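Side-chain contacts in PA1221 (Pseudomonas aeruginosa, PDB 4DG8), which belongs to the AMP-binding enzymes of the ANL superfamily, carries a phosphopantetheine attachment region and binds adenosine monophosphate: residues A[58-61]-A[62-65]; A[210-213]-A[214-217]; A[264-267]-A[268-272]; A[337-340]-A[341-344]; A[435-438]-A[439-442]. All blocks are in the same frame, centred on the assembly; numbering follows the deposited sequence.

Overall arrangement
The five contacts follow one another along the chain, each made within a single helix, turn or helix end. Contacts 1 to 4 belong to the AMP-binding enzyme region of the sequence. Contact 1 lies on helix 55-72, contact 2 in the loop between strand 206-209 and helix 217-226, contact 3 on helix 261-270 and contact 4 at the turn joining strands 337-338 and 342-347. Contact 2 is the most central, its centre about 22 Å from those of contacts 1 and 4. Contact 5, ending helix 431-439, lies about 48 Å from contact 1, centre to centre, across the middle of the chain. None touches another; contacts 2 and 3 come closest, about 8 Å between nearest atoms.

Contact 1: residues A[58-61]-A[62-65]; sequences LLDS and AEQL
L59 and E63, one helical turn apart, run at a slant to each other, the leucine's branch meeting the flank of the glutamate chain. CD1 of L59 lies 3.9 Å from CG of E63, and CG of L59 is 4.0 Å from the carboxylate carbon CD of E63. The glutamate's CG stands beside its own backbone N (chi1 -72°), which puts it 3.0 Å from the carbonyl O of L59; the extended chain beyond takes the carboxylate to CG and CD1 of that leucine. The same oxygen accepts the backbone N-H of E63 at 2.8 Å. D60 approaches E63 from another side: OD1 of D60 and OE1 of E63 are 4.2 Å apart, with the carboxylate planes turned 27° from each other. Backbone bonds from A62, Q64 and L65 to L58, D60 and S61 complete the helical ladder, while OG of S61 bonds to the carbonyl of Q57. L58 and A62 face helix 88-99, and L58 and L59 reach F33 of helix 29-39. L59 thus lies along CG and the carboxylate of E63, whose charge is near the like charge of D60, probably unfavourably, an effect that R158, touching E63, may temper.

Contact 2: residues A[210-213]-A[214-217]; sequences NSPL and SFDA
P212 and F215 lie side by side and point the same way, the flat of neither ring covering the other. CD of P212 is 3.6 Å from both CD2 and CE2 of F215, while CG of the proline sits in the plane of the aromatic ring, at its edge. The carbonyl O of P212 also comes to this edge, 3.3 Å from CD2 of F215. With CG of F215 placed beside its own backbone N (chi1 -47°), the ring swings back along the proline. A second, smaller contact pairs OG of S211 with the methyl CB of A217, 3.6 Å apart.

The backbone brings the two residues together. P212 to F215 form a type I beta turn, closed by the N-H of F215 giving a bond of 3.0 Å to O of P212; the donor stands above the carbonyl plane, 39° out of it. Further out, OG of S214 bonds to OH of Y427, whose ring also meets that of F215 with the planes about 35° apart. OG of S211 bonds to E221 and to a bound butanediol, probably from the crystallisation liquor. The side chain of F215 comes within about 6 Å of the adenosine monophosphate, nearest atoms. Apolar packing and one turn bond, together with Y427, probably set the ring near the nucleotide, while the serine hydroxyls are tied to partners beyond the turn.

Contact 3: residues A[264-267]-A[268-272]; sequences FNTL and VDLDP
V268 packs a methyl over the ring of F264, four residues earlier on the same helix, and of the residues here it has the most surface buried by the contact. Its CG2 sits 4.0 Å from the ring centroid, 11° off the normal, a CH-pi contact over the middle of the face. F264 CG lies anti to the backbone N (chi1 174°), which runs the ring alongside the valine so that the two side chains point the same way. The same methyl rests 3.3 Å from the carbonyl O of F264, and that oxygen accepts the N-H of V268 at 2.9 Å.

L267, next in buried surface, enters mainly through its backbone: its carbonyl O takes the N-H of D271 at 2.9 Å, where the chain first leaves helical angles. Its side chain turns to P242 and L245 of helix 242-250. T266 comes third: its CG2 meets CD1 of L270 at 3.9 Å, again side by side, while OG1 turns back to the carbonyl of S262.

Helix 261-270 is the connection of the beta-alpha-beta unit between strands 256-260 and 280-284. F264 rests on L281 and T283 of the second strand, V268 and F264 touch A296 of helix 290-299, and L270 also reaches P242. D271 forms a salt bridge with R246 of helix 242-250.

Contact 4: residues A[337-340]-A[341-344]; sequences KAIA and GTAV
I339 and T342 face each other across the ends of a type II beta turn, closed by a single backbone bond: N of T342 gives its hydrogen to O of I339 at 3.0 Å, with an N-H...O angle of 146°. G341 takes the third turn position with a positive phi of 89°. A beta carbon there would collide with the carbonyl O of A340, so the backbone shape itself accounts for the glycine.

Apolar and van der Waals contacts are few. CG1 of I339 stands between its backbone N and carbonyl carbon (chi1 71°), which aims it across the turn at T342, where it lies 3.9 Å from OG1 and 4.1 Å from CB. The two side chains cross at a slant. CB of T342 also rests 3.4 Å from O of I339. Behind the turn, CB of A338 points across to the returning chain, 3.4 Å from O of T342 and 3.9 Å from CA of A343.

The polar links lead outward: OG1 of T342 bonds to NE of R191, and N of A340 to OE1 of Q196. The turn passes the chain from strand 337-338, at the edge of a mixed sheet beside 319-322, to strand 342-347, which pairs with 361-367 in the antiparallel sheet. I339 packs on R191 and L192 of helix 186-193.

Contact 5: residues A[435-438]-A[439-442]; sequences EQRF and RRQP
R439 N bonds to the carbonyl O of E435 at 3.0 Å, as the last regular turn of helix 431-439. Beyond it the spiral tightens: N of R440 bonds to O of R437 at 3.3 Å, the donor 72° out of that carbonyl plane, and more weakly to O of Q436. N of Q441 then reaches O of F438 at 3.1 Å, an i to i+3 bond that winds the chain off the helix.

The side chains of R439 and R440 fold back along the helix. R439 runs extended from CG to NE, bringing its NH1 to 3.4 Å from CA of Q436, which sits in the guanidinium plane at its edge. The Q436 amide is turned 16° from that plane; its NE2 lies 3.4 Å from NH1 of R439, but both are donors and form no hydrogen bond. Toward E435 the charges meet loosely: OE2 of E435 is 3.9 Å from NH2 of R439, a long salt bridge, and a water donates to that OE2 at 2.7 Å while accepting weakly from NH1 of R439. R440 comes back another way, bent at chi3 (-63°), with O of Q436 over one face of its guanidinium, toward the rim.

NE of R439 holds a salt bridge to D446, and OE1 of E435 bonds to N of L449, tying the helix end to strand 444-454. F438 packs on C447 of that strand and on L475 and L476 of helix 473-478.

Contact 1: residues A[58-61]-A[62-65]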
loop_
_atom_site.group_PDB
_atom_site.type_symbol
_atom_site.label_atom_id
_atom_site.label_comp_id
_atom_site.label_asym_id
_atom_site.label_seq_id
_atom_site.Cartn_x
_atom_site.Cartn_y
_atom_site.Cartn_z
ATOM N N LEU A 58 22.017 -10.451 5.633
ATOM C CA LEU A 58 20.565 -10.344 5.772
ATOM C C LEU A 58 19.950 -11.722 5.987
ATOM O O LEU A 58 19.177 -11.917 6.926
ATOM C CB LEU A 58 19.929 -9.652 4.558
ATOM C CG LEU A 58 18.411 -9.474 4.674
ATOM C CD1 LEU A 58 18.044 -8.884 6.041
ATOM C CD2 LEU A 58 17.815 -8.653 3.541
ATOM N N LEU A 59 20.332 -12.675 5.133
ATOM C CA LEU A 59 19.875 -14.057 5.225
ATOM C C LEU A 59 20.260 -14.712 6.561
ATOM O O LEU A 59 19.430 -15.358 7.174
ATOM C CB LEU A 59 20.383 -14.887 4.036
ATOM C CG LEU A 59 19.966 -16.366 3.953
ATOM C CD1 LEU A 59 18.465 -16.521 3.933
ATOM C CD2 LEU A 59 20.590 -17.066 2.743
ATOM N N ASP A 60 21.507 -14.558 6.999
ATOM C CA ASP A 60 21.930 -15.073 8.309
ATOM C C ASP A 60 21.112 -14.496 9.476
ATOM O O ASP A 60 20.673 -15.230 10.380
ATOM C CB ASP A 60 23.410 -14.774 8.576
ATOM C CG ASP A 60 24.356 -15.581 7.699
ATOM O OD1 ASP A 60 23.919 -16.561 7.043
ATOM O OD2 ASP A 60 25.557 -15.219 7.683
ATOM N N SER A 61 20.933 -13.180 9.480
ATOM C CA SER A 61 20.201 -12.548 10.575
ATOM C C SER A 61 18.743 -13.017 10.585
ATOM O O SER A 61 18.181 -13.364 11.635
ATOM C CB SER A 61 20.294 -11.022 10.485
ATOM O OG SER A 61 21.647 -10.597 10.539
ATOM N N ALA A 62 18.143 -13.042 9.402
ATOM C CA ALA A 62 16.759 -13.461 9.252
ATOM C C ALA A 62 16.570 -14.942 9.580
ATOM O O ALA A 62 15.572 -15.315 10.163
ATOM C CB ALA A 62 16.245 -13.141 7.839
ATOM N N GLU A 63 17.521 -15.786 9.194
ATOM C CA GLU A 63 17.472 -17.204 9.561
ATOM C C GLU A 63 17.492 -17.356 11.079
ATOM O O GLU A 63 16.700 -18.118 11.641
ATOM C CB GLU A 63 18.619 -17.999 8.915
ATOM C CG GLU A 63 18.458 -18.217 7.399
ATOM C CD GLU A 63 19.495 -19.173 6.802
ATOM O OE1 GLU A 63 20.668 -19.178 7.243
ATOM O OE2 GLU A 63 19.124 -19.938 5.889
ATOM N N GLN A 64 18.379 -16.617 11.747
ATOM C CA GLN A 64 18.442 -16.681 13.218
ATOM C C GLN A 64 17.132 -16.252 13.913
ATOM O O GLN A 64 16.573 -16.962 14.798
ATOM C CB GLN A 64 19.622 -15.851 13.733
ATOM C CG GLN A 64 19.810 -15.946 15.235
ATOM C CD GLN A 64 20.977 -15.122 15.721
ATOM O OE1 GLN A 64 21.787 -14.636 14.925
ATOM N NE2 GLN A 64 21.072 -14.953 17.036
ATOM N N LEU A 65 16.626 -15.091 13.497
ATOM C CA LEU A 65 15.344 -14.632 14.012
ATOM C C LEU A 65 14.245 -15.670 13.726
ATOM O O LEU A 65 13.364 -15.915 14.555
ATOM C CB LEU A 65 14.981 -13.270 13.416
ATOM C CG LEU A 65 13.627 -12.709 13.858
ATOM C CD1 LEU A 65 13.538 -12.703 15.378
ATOM C CD2 LEU A 65 13.434 -11.290 13.299
#

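Contact 2: residues A[210-213]-A[214-217]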
loop_
_atom_site.group_PDB
_atom_site.type_symbol
_atom_site.label_atom_id
_atom_site.label_comp_id
_atom_site.label_asym_id
_atom_site.label_seq_id
_atom_site.Cartn_x
_atom_site.Cartn_y
_atom_site.Cartn_z
ATOM N N ASN A 210 10.316 4.007 1.648
ATOM C CA ASN A 210 9.686 5.171 2.240
ATOM C C ASN A 210 8.257 4.902 2.792
ATOM O O ASN A 210 7.905 5.328 3.891
ATOM C CB ASN A 210 9.756 6.361 1.270
ATOM C CG ASN A 210 9.043 7.585 1.807
ATOM O OD1 ASN A 210 9.439 8.153 2.826
ATOM N ND2 ASN A 210 7.976 7.988 1.127
ATOM N N SER A 211 7.403 4.331 1.949
ATOM C CA SER A 211 6.036 3.952 2.317
ATOM C C SER A 211 5.973 3.030 3.530
ATOM O O SER A 211 6.603 1.989 3.541
ATOM C CB SER A 211 5.340 3.273 1.130
ATOM O OG SER A 211 5.432 4.068 -0.033
ATOM N N PRO A 212 5.205 3.412 4.567
ATOM C CA PRO A 212 5.122 2.530 5.743
ATOM C C PRO A 212 4.485 1.195 5.388
ATOM O O PRO A 212 3.763 1.111 4.382
ATOM C CB PRO A 212 4.233 3.321 6.713
ATOM C CG PRO A 212 4.459 4.756 6.325
ATOM C CD PRO A 212 4.585 4.725 4.818
ATOM N N LEU A 213 4.736 0.172 6.204
ATOM C CA LEU A 213 4.238 -1.177 5.922
ATOM C C LEU A 213 2.709 -1.345 5.965
ATOM O O LEU A 213 2.194 -2.416 5.658
ATOM C CB LEU A 213 4.879 -2.193 6.857
ATOM C CG LEU A 213 6.359 -2.491 6.673
ATOM C CD1 LEU A 213 6.887 -3.196 7.942
ATOM C CD2 LEU A 213 6.590 -3.321 5.390
ATOM N N SER A 214 1.986 -0.311 6.377
ATOM C CA SER A 214 0.527 -0.379 6.355
ATOM C C SER A 214 0.018 -0.165 4.926
ATOM O O SER A 214 -1.158 -0.392 4.631
ATOM C CB SER A 214 -0.061 0.652 7.314
ATOM O OG SER A 214 0.547 1.910 7.094
ATOM N N PHE A 215 0.912 0.256 4.032
ATOM C CA PHE A 215 0.563 0.369 2.615
ATOM C C PHE A 215 1.264 -0.675 1.755
ATOM O O PHE A 215 2.477 -0.903 1.901
ATOM C CB PHE A 215 0.939 1.752 2.090
ATOM C CG PHE A 215 0.506 2.870 2.983
ATOM C CD1 PHE A 215 -0.767 3.416 2.867
ATOM C CD2 PHE A 215 1.366 3.381 3.934
ATOM C CE1 PHE A 215 -1.176 4.455 3.700
ATOM C CE2 PHE A 215 0.969 4.419 4.769
ATOM C CZ PHE A 215 -0.308 4.961 4.649
ATOM N N ASP A 216 0.552 -1.238 0.783
ATOM C CA ASP A 216 1.189 -2.246 -0.063
ATOM C C ASP A 216 2.100 -1.645 -1.140
ATOM O O ASP A 216 2.672 -2.384 -1.940
ATOM C CB ASP A 216 0.205 -3.287 -0.652
ATOM C CG ASP A 216 -0.743 -2.696 -1.682
ATOM O OD1 ASP A 216 -1.569 -3.457 -2.228
ATOM O OD2 ASP A 216 -0.664 -1.476 -1.948
ATOM N N ALA A 217 2.256 -0.319 -1.150
ATOM C CA ALA A 217 3.328 0.287 -1.940
ATOM C C ALA A 217 4.674 -0.232 -1.420
ATOM O O ALA A 217 5.638 -0.437 -2.181
ATOM C CB ALA A 217 3.273 1.837 -1.870
#

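Contact 3: residues A[264-267]-A[268-272]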
loop_
_atom_site.group_PDB
_atom_site.type_symbol
_atom_site.label_atom_id
_atom_site.label_comp_id
_atom_site.label_asym_id
_atom_site.label_seq_id
_atom_site.Cartn_x
_atom_site.Cartn_y
_atom_site.Cartn_z
ATOM N N PHE A 264 4.281 13.241 -5.201
ATOM C CA PHE A 264 4.853 13.563 -6.500
ATOM C C PHE A 264 4.534 15.021 -6.856
ATOM O O PHE A 264 5.426 15.808 -7.123
ATOM C CB PHE A 264 4.310 12.585 -7.553
ATOM C CG PHE A 264 4.714 12.899 -8.966
ATOM C CD1 PHE A 264 5.914 12.431 -9.489
ATOM C CD2 PHE A 264 3.881 13.649 -9.785
ATOM C CE1 PHE A 264 6.275 12.707 -10.800
ATOM C CE2 PHE A 264 4.237 13.934 -11.089
ATOM C CZ PHE A 264 5.433 13.459 -11.601
ATOM N N ASN A 265 3.262 15.388 -6.822
ATOM C CA ASN A 265 2.845 16.734 -7.214
ATOM C C ASN A 265 3.543 17.818 -6.381
ATOM O O ASN A 265 4.012 18.823 -6.919
ATOM C CB ASN A 265 1.327 16.872 -7.073
ATOM C CG ASN A 265 0.586 15.988 -8.034
ATOM O OD1 ASN A 265 1.182 15.457 -8.971
ATOM N ND2 ASN A 265 -0.723 15.830 -7.827
ATOM N N THR A 266 3.597 17.611 -5.068
ATOM C CA THR A 266 4.263 18.547 -4.172
ATOM C C THR A 266 5.753 18.701 -4.472
ATOM O O THR A 266 6.266 19.822 -4.562
ATOM C CB THR A 266 4.093 18.111 -2.710
ATOM O OG1 THR A 266 2.705 17.908 -2.463
ATOM C CG2 THR A 266 4.607 19.183 -1.761
ATOM N N LEU A 267 6.440 17.577 -4.613
ATOM C CA LEU A 267 7.872 17.605 -4.885
ATOM C C LEU A 267 8.096 18.324 -6.199
ATOM O O LEU A 267 9.018 19.126 -6.330
ATOM C CB LEU A 267 8.450 16.188 -4.934
ATOM C CG LEU A 267 8.407 15.381 -3.635
ATOM C CD1 LEU A 267 8.962 13.980 -3.875
ATOM C CD2 LEU A 267 9.172 16.070 -2.530
ATOM N N VAL A 268 7.216 18.074 -7.165
ATOM C CA VAL A 268 7.362 18.693 -8.471
ATOM C C VAL A 268 7.109 20.195 -8.454
ATOM O O VAL A 268 7.825 20.931 -9.123
ATOM C CB VAL A 268 6.501 17.984 -9.534
ATOM C CG1 VAL A 268 6.415 18.822 -10.807
ATOM C CG2 VAL A 268 7.096 16.623 -9.837
ATOM N N ASP A 269 6.101 20.633 -7.683
ATOM C CA ASP A 269 5.781 22.056 -7.449
ATOM C C ASP A 269 6.951 22.795 -6.811
ATOM O O ASP A 269 7.308 23.906 -7.214
ATOM C CB ASP A 269 4.628 22.207 -6.431
ATOM C CG ASP A 269 3.238 21.958 -7.023
ATOM O OD1 ASP A 269 3.075 22.011 -8.258
ATOM O OD2 ASP A 269 2.297 21.731 -6.223
ATOM N N LEU A 270 7.486 22.194 -5.752
ATOM C CA LEU A 270 8.539 22.803 -4.953
ATOM C C LEU A 270 9.914 22.822 -5.622
ATOM O O LEU A 270 10.576 23.841 -5.658
ATOM C CB LEU A 270 8.689 22.021 -3.645
ATOM C CG LEU A 270 7.605 22.170 -2.579
ATOM C CD1 LEU A 270 7.917 21.272 -1.378
ATOM C CD2 LEU A 270 7.501 23.605 -2.150
ATOM N N ASP A 271 10.386 21.648 -6.019
ATOM C CA ASP A 271 11.737 21.497 -6.536
ATOM C C ASP A 271 11.821 20.319 -7.516
ATOM O O ASP A 271 12.273 19.234 -7.146
ATOM C CB ASP A 271 12.709 21.322 -5.374
ATOM C CG ASP A 271 14.120 21.001 -5.832
ATOM O OD1 ASP A 271 14.484 21.330 -6.977
ATOM O OD2 ASP A 271 14.863 20.409 -5.031
ATOM N N PRO A 272 11.356 20.516 -8.752
ATOM C CA PRO A 272 11.297 19.402 -9.697
ATOM C C PRO A 272 12.674 18.783 -9.939
ATOM O O PRO A 272 12.726 17.625 -10.326
ATOM C CB PRO A 272 10.767 20.057 -10.981
ATOM C CG PRO A 272 11.131 21.484 -10.849
ATOM C CD PRO A 272 10.984 21.791 -9.380
#

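Contact 4: residues A[337-340]-A[341-344]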
loop_
_atom_site.group_PDB
_atom_site.type_symbol
_atom_site.label_atom_id
_atom_site.label_comp_id
_atom_site.label_asym_id
_atom_site.label_seq_id
_atom_site.Cartn_x
_atom_site.Cartn_y
_atom_site.Cartn_z
ATOM N N LYS A 337 -2.015 -1.238 -19.087
ATOM C CA LYS A 337 -2.458 -2.622 -19.244
ATOM C C LYS A 337 -2.060 -3.481 -18.047
ATOM O O LYS A 337 -1.273 -3.055 -17.202
ATOM C CB LYS A 337 -1.896 -3.208 -20.544
ATOM C CG LYS A 337 -2.367 -2.486 -21.812
ATOM C CD LYS A 337 -1.618 -2.977 -23.062
ATOM C CE LYS A 337 -2.099 -2.276 -24.333
ATOM N NZ LYS A 337 -1.258 -2.626 -25.533
ATOM N N ALA A 338 -2.612 -4.692 -17.982
ATOM C CA ALA A 338 -2.307 -5.656 -16.924
ATOM C C ALA A 338 -0.803 -5.903 -16.749
ATOM O O ALA A 338 -0.077 -6.111 -17.714
ATOM C CB ALA A 338 -3.022 -6.994 -17.205
ATOM N N ILE A 339 -0.331 -5.871 -15.511
ATOM C CA ILE A 339 1.045 -6.250 -15.266
ATOM C C ILE A 339 1.132 -7.758 -15.413
ATOM O O ILE A 339 0.117 -8.466 -15.345
ATOM C CB ILE A 339 1.537 -5.808 -13.873
ATOM C CG1 ILE A 339 0.874 -6.633 -12.777
ATOM C CG2 ILE A 339 1.247 -4.305 -13.645
ATOM C CD1 ILE A 339 1.574 -6.480 -11.424
ATOM N N ALA A 340 2.339 -8.260 -15.642
ATOM C CA ALA A 340 2.537 -9.706 -15.740
ATOM C C ALA A 340 1.948 -10.447 -14.518
ATOM O O ALA A 340 2.060 -9.983 -13.382
ATOM C CB ALA A 340 4.031 -10.035 -15.922
ATOM N N GLY A 341 1.307 -11.589 -14.762
ATOM C CA GLY A 341 0.720 -12.384 -13.688
ATOM C C GLY A 341 -0.711 -11.958 -13.399
ATOM O O GLY A 341 -1.453 -12.612 -12.662
ATOM N N THR A 342 -1.111 -10.855 -14.013
ATOM C CA THR A 342 -2.465 -10.355 -13.850
ATOM C C THR A 342 -3.184 -10.289 -15.193
ATOM O O THR A 342 -2.547 -10.192 -16.245
ATOM C CB THR A 342 -2.425 -8.979 -13.186
ATOM O OG1 THR A 342 -1.991 -9.150 -11.831
ATOM C CG2 THR A 342 -3.797 -8.303 -13.211
ATOM N N ALA A 343 -4.508 -10.380 -15.157
ATOM C CA ALA A 343 -5.315 -10.063 -16.330
ATOM C C ALA A 343 -6.477 -9.164 -15.913
ATOM O O ALA A 343 -6.874 -9.169 -14.755
ATOM C CB ALA A 343 -5.838 -11.344 -16.984
ATOM N N VAL A 344 -7.007 -8.372 -16.836
ATOM C CA VAL A 344 -8.198 -7.587 -16.524
ATOM C C VAL A 344 -9.262 -7.694 -17.608
ATOM O O VAL A 344 -8.958 -7.932 -18.768
ATOM C CB VAL A 344 -7.885 -6.080 -16.301
ATOM C CG1 VAL A 344 -6.958 -5.888 -15.119
ATOM C CG2 VAL A 344 -7.283 -5.451 -17.558
#

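Contact 5: residues A[435-438]-A[439-442]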
loop_
_atom_site.group_PDB
_atom_site.type_symbol
_atom_site.label_atom_id
_atom_site.label_comp_id
_atom_site.label_asym_id
_atom_site.label_seq_id
_atom_site.Cartn_x
_atom_site.Cartn_y
_atom_site.Cartn_z
ATOM N N GLU A 435 -18.870 9.373 8.392
ATOM C CA GLU A 435 -19.779 10.502 8.536
ATOM C C GLU A 435 -21.025 10.081 9.327
ATOM O O GLU A 435 -21.432 10.737 10.302
ATOM C CB GLU A 435 -20.181 10.967 7.141
ATOM C CG GLU A 435 -20.742 12.361 7.046
ATOM C CD GLU A 435 -20.836 12.817 5.603
ATOM O OE1 GLU A 435 -20.360 13.930 5.303
ATOM O OE2 GLU A 435 -21.367 12.052 4.767
ATOM N N GLN A 436 -21.626 8.977 8.891
ATOM C CA GLN A 436 -22.814 8.435 9.541
ATOM C C GLN A 436 -22.482 8.105 10.992
ATOM O O GLN A 436 -23.314 8.264 11.889
ATOM C CB GLN A 436 -23.325 7.201 8.790
ATOM C CG GLN A 436 -24.537 6.519 9.434
ATOM C CD GLN A 436 -25.734 7.451 9.604
ATOM O OE1 GLN A 436 -26.331 7.518 10.680
ATOM N NE2 GLN A 436 -26.093 8.164 8.540
ATOM N N ARG A 437 -21.246 7.674 11.216
ATOM C CA ARG A 437 -20.758 7.390 12.557
ATOM C C ARG A 437 -20.687 8.645 13.452
ATOM O O ARG A 437 -21.045 8.599 14.638
ATOM C CB ARG A 437 -19.408 6.673 12.484
ATOM C CG ARG A 437 -18.862 6.291 13.835
ATOM C CD ARG A 437 -17.648 5.371 13.732
ATOM N NE ARG A 437 -17.271 4.937 15.077
ATOM C CZ ARG A 437 -16.083 4.450 15.425
ATOM N NH1 ARG A 437 -15.112 4.317 14.524
ATOM N NH2 ARG A 437 -15.872 4.099 16.691
ATOM N N PHE A 438 -20.228 9.764 12.891
ATOM C CA PHE A 438 -20.292 11.036 13.605
ATOM C C PHE A 438 -21.742 11.430 13.923
ATOM O O PHE A 438 -22.034 11.890 15.027
ATOM C CB PHE A 438 -19.604 12.160 12.816
ATOM C CG PHE A 438 -18.144 12.340 13.148
ATOM C CD1 PHE A 438 -17.753 13.206 14.159
ATOM C CD2 PHE A 438 -17.164 11.660 12.437
ATOM C CE1 PHE A 438 -16.408 13.381 14.469
ATOM C CE2 PHE A 438 -15.813 11.832 12.740
ATOM C CZ PHE A 438 -15.437 12.691 13.758
ATOM N N ARG A 439 -22.642 11.248 12.956
ATOM C CA ARG A 439 -24.058 11.565 13.172
ATOM C C ARG A 439 -24.623 10.895 14.424
ATOM O O ARG A 439 -25.493 11.451 15.098
ATOM C CB ARG A 439 -24.910 11.160 11.967
ATOM C CG ARG A 439 -24.953 12.174 10.852
ATOM C CD ARG A 439 -26.036 11.824 9.848
ATOM N NE ARG A 439 -25.817 12.518 8.586
ATOM C CZ ARG A 439 -24.976 12.099 7.645
ATOM N NH1 ARG A 439 -24.285 10.980 7.828
ATOM N NH2 ARG A 439 -24.825 12.793 6.523
ATOM N N ARG A 440 -24.122 9.699 14.724
ATOM C CA ARG A 440 -24.649 8.890 15.816
ATOM C C ARG A 440 -24.159 9.285 17.220
ATOM O O ARG A 440 -24.653 8.748 18.219
ATOM C CB ARG A 440 -24.415 7.392 15.550
ATOM C CG ARG A 440 -25.189 6.856 14.341
ATOM C CD ARG A 440 -25.206 5.336 14.301
ATOM N NE ARG A 440 -23.868 4.781 14.141
ATOM C CZ ARG A 440 -23.477 4.060 13.097
ATOM N NH1 ARG A 440 -24.332 3.784 12.116
ATOM N NH2 ARG A 440 -22.230 3.606 13.042
ATOM N N GLN A 441 -23.201 10.209 17.308
ATOM C CA GLN A 441 -22.849 10.770 18.611
ATOM C C GLN A 441 -24.064 11.542 19.120
ATOM O O GLN A 441 -24.765 12.202 18.345
ATOM C CB GLN A 441 -21.633 11.697 18.533
ATOM C CG GLN A 441 -20.400 11.100 17.880
ATOM C CD GLN A 441 -19.804 9.953 18.678
ATOM O OE1 GLN A 441 -19.690 8.834 18.176
ATOM N NE2 GLN A 441 -19.409 10.227 19.923
ATOM N N PRO A 442 -24.324 11.461 20.426
ATOM C CA PRO A 442 -25.529 12.075 20.989
ATOM C C PRO A 442 -25.404 13.598 20.966
ATOM O O PRO A 442 -24.324 14.132 21.241
ATOM C CB PRO A 442 -25.533 11.554 22.424
ATOM C CG PRO A 442 -24.075 11.421 22.742
ATOM C CD PRO A 442 -23.389 11.006 21.469
HETATM O O HOH W 1 -23.043 9.877 4.898
#